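Local coordinates for protein CRISPR pre-crRNA endoribonuclease Cas5d (Mannheimia succiniciproducens, PDB 3KG4) that cleaves precursor CRISPR RNA as the Cas5d endoribonuclease of a subtype I-C CRISPR system, needing no metal cofactor, at residues A[4-9]-A[117-122]; A[56-61]-A[215-220]. All coordinates share one frame; numbering follows the deposited sequence.

In the fold
From the N terminus the chain enters strand 7-13, later runs through strand 51-60, and returns as strand 114-124, whose pairing with residues 4-9 is contact 1 and closes a loop of 107 residues. Strand 51-60 lies inside that loop and waits for strand 214-216 near the C terminus; contact 2 closes this second loop, 153 residues long. The two closures therefore cross rather than nest. Strands 114-124 and 51-60 are themselves neighbours, so the order 7-13, 114-124, 51-60, 214-216 makes both contacts part of one antiparallel sheet, with centres about 11 Å apart. His121 of contact 1 and Asp56 of contact 2 share a hydrogen bond.

Contact 1 (A[4-9]-A[117-122]); sequences ANRIRL and VIEAHA
Val117 sets CG1 against CB of Arg8 at 4.1 Å, and its CA-H points to the carbonyl of Leu9. Ile118 and Leu9 then form a hydrogen-bonded antiparallel pair, N to O in both directions. Their side chains lie on the face covered by helix 35-45, where Leu9 also meets Phe141 of helix 135-146. Glu119 is opposite Arg8 in a non-hydrogen-bonded pair on the other face. The two side chains run side by side in the same direction; CG of Glu119 is anti to the backbone N (chi1 -172°), close to Arg8 CG, and the chain beyond it is extended. Both NE (2.9 Å) and NH2 (3.2 Å) of Arg8 reach the single oxygen OE1 of Glu119, a side-on salt bridge. OE1 lies near the guanidinium plane, but the nitrogens approach it from above one face of the carboxylate. A water joins Arg8 NH2 to Glu119 OE2, the latter at 2.6 Å, while Tyr59 OH binds OE1. Arg6 NH2 sits 3.6 Å over the centre of the Arg8 guanidinium, which brings two like charges close together near this carboxylate. Ala120 pairs with Ile7 through two backbone hydrogen bonds, and its CB meets Ile7 CD1 at 3.9 Å on the same face of the sheet as Leu9 and Ile118. At His121, CB touches Asn5 O at 3.1 Å, and ND1 is hydrogen-bonded to Asp56. Beyond the last bridge, Asn5 takes over with its side-chain amide: OD1 accepts from Ala122 N, and ND2 donates to Ala122 O, each at 2.8 Å. The amide thus continues the strand pairing of this Cas5 sheet where the backbone of 4-9 turns off. Glu119 probably eases the repulsion between the arginines, bonded to Arg8 but merely near Arg6; Arg8, Tyr59 and water would be expected to stabilise its charge.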
loop_
_atom_site.group_PDB
_atom_site.type_symbol
_atom_site.label_atom_id
_atom_site.label_comp_id
_atom_site.label_asym_id
_atom_site.label_seq_id
_atom_site.Cartn_x
_atom_site.Cartn_y
_atom_site.Cartn_z
ATOM N N ALA A 4 -3.802 0.735 -19.507
ATOM C CA ALA A 4 -4.960 -0.156 -19.277
ATOM C C ALA A 4 -4.822 -1.067 -18.027
ATOM O O ALA A 4 -5.782 -1.243 -17.277
ATOM C CB ALA A 4 -5.215 -1.020 -20.511
ATOM N N ASN A 5 -3.642 -1.659 -17.854
ATOM C CA ASN A 5 -3.290 -2.436 -16.665
ATOM C C ASN A 5 -2.556 -1.564 -15.623
ATOM O O ASN A 5 -1.355 -1.678 -15.441
ATOM C CB ASN A 5 -2.427 -3.631 -17.066
ATOM C CG ASN A 5 -2.121 -4.567 -15.895
ATOM O OD1 ASN A 5 -2.748 -4.493 -14.817
ATOM N ND2 ASN A 5 -1.140 -5.425 -16.091
ATOM N N ARG A 6 -3.290 -0.678 -14.977
ATOM C CA ARG A 6 -2.739 0.164 -13.942
ATOM C C ARG A 6 -3.867 0.724 -13.107
ATOM O O ARG A 6 -4.849 1.241 -13.646
ATOM C CB ARG A 6 -1.956 1.328 -14.544
ATOM C CG ARG A 6 -1.242 2.185 -13.488
ATOM C CD ARG A 6 -0.449 3.327 -14.096
ATOM N NE ARG A 6 -1.283 4.507 -14.352
ATOM C CZ ARG A 6 -0.836 5.640 -14.895
ATOM N NH1 ARG A 6 0.433 5.773 -15.256
ATOM N NH2 ARG A 6 -1.662 6.648 -15.087
ATOM N N ILE A 7 -3.729 0.647 -11.787
ATOM C CA ILE A 7 -4.650 1.331 -10.899
ATOM C C ILE A 7 -3.912 2.290 -9.979
ATOM O O ILE A 7 -2.732 2.089 -9.681
ATOM C CB ILE A 7 -5.485 0.330 -10.054
ATOM C CG1 ILE A 7 -4.638 -0.413 -9.046
ATOM C CG2 ILE A 7 -6.196 -0.677 -10.966
ATOM C CD1 ILE A 7 -4.232 0.403 -7.792
ATOM N N ARG A 8 -4.634 3.317 -9.554
ATOM C CA ARG A 8 -4.230 4.223 -8.501
ATOM C C ARG A 8 -5.349 4.316 -7.469
ATOM O O ARG A 8 -6.533 4.592 -7.801
ATOM C CB ARG A 8 -3.939 5.618 -9.054
ATOM C CG ARG A 8 -2.695 5.685 -9.899
ATOM C CD ARG A 8 -2.600 7.013 -10.587
ATOM N NE ARG A 8 -1.285 7.216 -11.162
ATOM C CZ ARG A 8 -0.951 8.273 -11.895
ATOM N NH1 ARG A 8 -1.848 9.226 -12.168
ATOM N NH2 ARG A 8 0.287 8.377 -12.351
ATOM N N LEU A 9 -4.970 4.081 -6.220
ATOM C CA LEU A 9 -5.890 4.100 -5.087
ATOM C C LEU A 9 -5.361 5.085 -4.049
ATOM O O LEU A 9 -4.224 4.976 -3.560
ATOM C CB LEU A 9 -6.066 2.683 -4.484
ATOM C CG LEU A 9 -7.158 2.525 -3.406
ATOM C CD1 LEU A 9 -8.588 2.554 -4.025
ATOM C CD2 LEU A 9 -6.931 1.247 -2.573
ATOM N N VAL A 117 -0.960 7.416 -2.078
ATOM C CA VAL A 117 -1.463 6.810 -3.311
ATOM C C VAL A 117 -0.658 5.567 -3.580
ATOM O O VAL A 117 0.601 5.577 -3.532
ATOM C CB VAL A 117 -1.382 7.757 -4.548
ATOM C CG1 VAL A 117 -1.969 7.069 -5.780
ATOM C CG2 VAL A 117 -2.153 9.004 -4.237
ATOM N N ILE A 118 -1.384 4.492 -3.870
ATOM C CA ILE A 118 -0.813 3.219 -4.285
ATOM C C ILE A 118 -1.022 3.057 -5.770
ATOM O O ILE A 118 -2.177 3.115 -6.258
ATOM C CB ILE A 118 -1.532 2.062 -3.599
ATOM C CG1 ILE A 118 -1.484 2.234 -2.079
ATOM C CG2 ILE A 118 -0.974 0.726 -4.092
ATOM C CD1 ILE A 118 -0.081 2.519 -1.524
ATOM N N GLU A 119 0.083 2.882 -6.487
ATOM C CA GLU A 119 0.041 2.665 -7.910
ATOM C C GLU A 119 0.494 1.241 -8.162
ATOM O O GLU A 119 1.557 0.861 -7.697
ATOM C CB GLU A 119 0.958 3.659 -8.614
ATOM C CG GLU A 119 0.838 3.641 -10.094
ATOM C CD GLU A 119 1.597 4.851 -10.722
ATOM O OE1 GLU A 119 1.254 6.009 -10.429
ATOM O OE2 GLU A 119 2.523 4.607 -11.515
ATOM N N ALA A 120 -0.303 0.479 -8.904
ATOM C CA ALA A 120 -0.147 -0.959 -9.035
ATOM C C ALA A 120 -0.663 -1.457 -10.376
ATOM O O ALA A 120 -1.465 -0.762 -11.051
ATOM C CB ALA A 120 -0.943 -1.704 -7.861
ATOM N N HIS A 121 -0.249 -2.660 -10.734
ATOM C CA HIS A 121 -0.843 -3.361 -11.857
ATOM C C HIS A 121 -1.082 -4.830 -11.482
ATOM O O HIS A 121 -0.607 -5.320 -10.427
ATOM C CB HIS A 121 0.061 -3.231 -13.100
ATOM C CG HIS A 121 1.374 -3.927 -12.977
ATOM N ND1 HIS A 121 2.481 -3.361 -12.377
ATOM C CD2 HIS A 121 1.757 -5.151 -13.385
ATOM C CE1 HIS A 121 3.485 -4.221 -12.417
ATOM N NE2 HIS A 121 3.059 -5.323 -13.008
ATOM N N ALA A 122 -1.825 -5.534 -12.331
ATOM C CA ALA A 122 -2.111 -6.960 -12.130
ATOM C C ALA A 122 -1.216 -7.836 -13.015
ATOM O O ALA A 122 -0.878 -7.452 -14.128
ATOM C CB ALA A 122 -3.623 -7.242 -12.422
HETATM O O HOH W 1 2.893 6.811 -12.804
#

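Contact 2 (A[56-61]-A[215-220]); sequences DKIYVL and IDVPPF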
loop_
_atom_site.group_PDB
_atom_site.type_symbol
_atom_site.label_atom_id
_atom_site.label_comp_id
_atom_site.label_asym_id
_atom_site.label_seq_id
_atom_site.Cartn_x
_atom_site.Cartn_y
_atom_site.Cartn_z
ATOM N N ASP A 56 3.800 -0.776 -7.746
ATOM C CA ASP A 56 4.800 -0.055 -8.555
ATOM C C ASP A 56 5.306 1.207 -7.863
ATOM O O ASP A 56 6.519 1.506 -7.877
ATOM C CB ASP A 56 4.216 0.285 -9.919
ATOM C CG ASP A 56 3.821 -0.939 -10.690
ATOM O OD1 ASP A 56 4.679 -1.820 -10.864
ATOM O OD2 ASP A 56 2.631 -1.033 -11.096
ATOM N N LYS A 57 4.406 1.993 -7.331
ATOM C CA LYS A 57 4.806 3.235 -6.673
ATOM C C LYS A 57 3.969 3.446 -5.420
ATOM O O LYS A 57 2.800 3.109 -5.387
ATOM C CB LYS A 57 4.637 4.434 -7.625
ATOM C CG LYS A 57 5.536 4.405 -8.885
ATOM C CD LYS A 57 5.257 5.609 -9.757
ATOM C CE LYS A 57 6.248 5.761 -10.953
ATOM N NZ LYS A 57 5.725 6.957 -11.720
ATOM N N ILE A 58 4.558 4.051 -4.407
ATOM C CA ILE A 58 3.822 4.523 -3.253
ATOM C C ILE A 58 4.100 6.010 -3.118
ATOM O O ILE A 58 5.240 6.402 -2.868
ATOM C CB ILE A 58 4.292 3.788 -1.932
ATOM C CG1 ILE A 58 4.001 2.278 -2.030
ATOM C CG2 ILE A 58 3.667 4.440 -0.736
ATOM C CD1 ILE A 58 4.847 1.407 -1.050
ATOM N N TYR A 59 3.064 6.823 -3.270
ATOM C CA TYR A 59 3.140 8.254 -3.034
ATOM C C TYR A 59 2.805 8.557 -1.595
ATOM O O TYR A 59 1.731 8.190 -1.120
ATOM C CB TYR A 59 2.142 8.996 -3.902
ATOM C CG TYR A 59 2.325 8.834 -5.377
ATOM C CD1 TYR A 59 2.940 9.825 -6.146
ATOM C CD2 TYR A 59 1.890 7.682 -6.021
ATOM C CE1 TYR A 59 3.061 9.662 -7.546
ATOM C CE2 TYR A 59 2.037 7.506 -7.375
ATOM C CZ TYR A 59 2.590 8.503 -8.144
ATOM O OH TYR A 59 2.678 8.272 -9.507
ATOM N N VAL A 60 3.697 9.260 -0.912
ATOM C CA VAL A 60 3.532 9.602 0.488
ATOM C C VAL A 60 3.136 11.053 0.588
ATOM O O VAL A 60 3.934 11.935 0.252
ATOM C CB VAL A 60 4.831 9.420 1.294
ATOM C CG1 VAL A 60 4.594 9.797 2.734
ATOM C CG2 VAL A 60 5.302 8.012 1.191
ATOM N N LEU A 61 1.928 11.294 1.103
ATOM C CA LEU A 61 1.257 12.603 0.995
ATOM C C LEU A 61 1.369 13.473 2.235
ATOM O O LEU A 61 1.271 14.696 2.146
ATOM C CB LEU A 61 -0.232 12.396 0.670
ATOM C CG LEU A 61 -0.513 11.589 -0.589
ATOM C CD1 LEU A 61 -2.017 11.471 -0.822
ATOM C CD2 LEU A 61 0.188 12.257 -1.771
ATOM N N ILE A 215 7.981 6.595 -3.704
ATOM C CA ILE A 215 8.793 5.419 -3.537
ATOM C C ILE A 215 8.534 4.493 -4.690
ATOM O O ILE A 215 7.396 3.997 -4.878
ATOM C CB ILE A 215 8.477 4.671 -2.236
ATOM C CG1 ILE A 215 8.591 5.603 -1.062
ATOM C CG2 ILE A 215 9.423 3.419 -2.069
ATOM C CD1 ILE A 215 7.965 5.086 0.252
ATOM N N ASP A 216 9.582 4.253 -5.489
ATOM C CA ASP A 216 9.477 3.264 -6.532
ATOM C C ASP A 216 9.796 1.886 -5.947
ATOM O O ASP A 216 10.774 1.695 -5.207
ATOM C CB ASP A 216 10.284 3.659 -7.805
ATOM C CG ASP A 216 9.492 4.717 -8.723
ATOM O OD1 ASP A 216 9.085 4.417 -9.872
ATOM O OD2 ASP A 216 9.231 5.859 -8.274
ATOM N N VAL A 217 8.904 0.930 -6.208
ATOM C CA VAL A 217 9.019 -0.391 -5.637
ATOM C C VAL A 217 9.556 -1.338 -6.701
ATOM O O VAL A 217 8.925 -1.516 -7.770
ATOM C CB VAL A 217 7.632 -0.897 -5.124
ATOM C CG1 VAL A 217 7.767 -2.319 -4.563
ATOM C CG2 VAL A 217 7.096 0.059 -4.089
ATOM N N PRO A 218 10.731 -1.940 -6.443
ATOM C CA PRO A 218 11.310 -2.761 -7.482
ATOM C C PRO A 218 10.564 -4.095 -7.591
ATOM O O PRO A 218 9.875 -4.490 -6.616
ATOM C CB PRO A 218 12.742 -2.967 -6.994
ATOM C CG PRO A 218 12.623 -2.998 -5.509
ATOM C CD PRO A 218 11.570 -1.929 -5.217
ATOM N N PRO A 219 10.686 -4.781 -8.747
ATOM C CA PRO A 219 10.164 -6.151 -8.907
ATOM C C PRO A 219 10.530 -7.041 -7.733
ATOM O O PRO A 219 11.676 -7.031 -7.299
ATOM C CB PRO A 219 10.844 -6.651 -10.193
ATOM C CG PRO A 219 11.089 -5.439 -10.988
ATOM C CD PRO A 219 11.305 -4.287 -9.986
ATOM N N PHE A 220 9.554 -7.782 -7.214
ATOM C CA PHE A 220 9.745 -8.649 -6.047
ATOM C C PHE A 220 10.753 -9.764 -6.278
ATOM O O PHE A 220 11.550 -10.073 -5.392
ATOM C CB PHE A 220 8.425 -9.320 -5.639
ATOM C CG PHE A 220 8.545 -10.124 -4.389
ATOM C CD1 PHE A 220 8.516 -9.496 -3.158
ATOM C CD2 PHE A 220 8.735 -11.514 -4.437
ATOM C CE1 PHE A 220 8.660 -10.213 -1.988
ATOM C CE2 PHE A 220 8.859 -12.251 -3.258
ATOM C CZ PHE A 220 8.838 -11.601 -2.037
HETATM O O HOH W 2 8.659 0.816 -9.765
#
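Asp56 and Val217 meet through the backbone: Val217 N donates to Asp56 O at 3.0 Å in a nearly straight bond (175°), the nitrogen lying above the carbonyl plane. The same oxygen takes a second hydrogen bond from a water, which also donates to Val217 O at 3.1 Å and so clips the two carbonyls together where strand 214-216 gives way to loop. CB of Asp56 points away from 215-220, and OD2 is hydrogen-bonded to His121 ND1 of the neighbouring strand 114-124. Next along, Ile58 and Ile215 form a hydrogen-bonded antiparallel pair, with Ile58 N bound to Ile215 O and Ile215 N to Ile58 O, both at 2.9 Å. Ile215 O also receives the CA-H of Lys57. Strand 51-60 is interior to the antiparallel sheet of this Cas5 protein, and its other edge carries a classic beta bulge: Asp56 and Lys57 both face Glu119 of strand 114-124 and both make backbone hydrogen bonds to it. Lys57 and Asp216, a non-hydrogen-bonded pair, extend side by side in the same direction. CG of Lys57 is anti to the carbonyl carbon (chi1 -64°), and the chain beyond is extended, bringing CE to 3.3 Å from Asp216 OD1. NZ stops 4.6 Å from OD1, so the opposite charges are near without forming a salt bridge; Glu119 is a further weak, long ion partner of NZ. On the opposite face of the sheet the contacts are apolar. Ile58 CD1 reaches Val217 CG2 at 4.0 Å, and Val60 CG2 touches Ile215 CD1. Phe206 and Leu210 of strand 203-211 pack against Ile215, while Ile118 from strand 114-124 abuts Ile58.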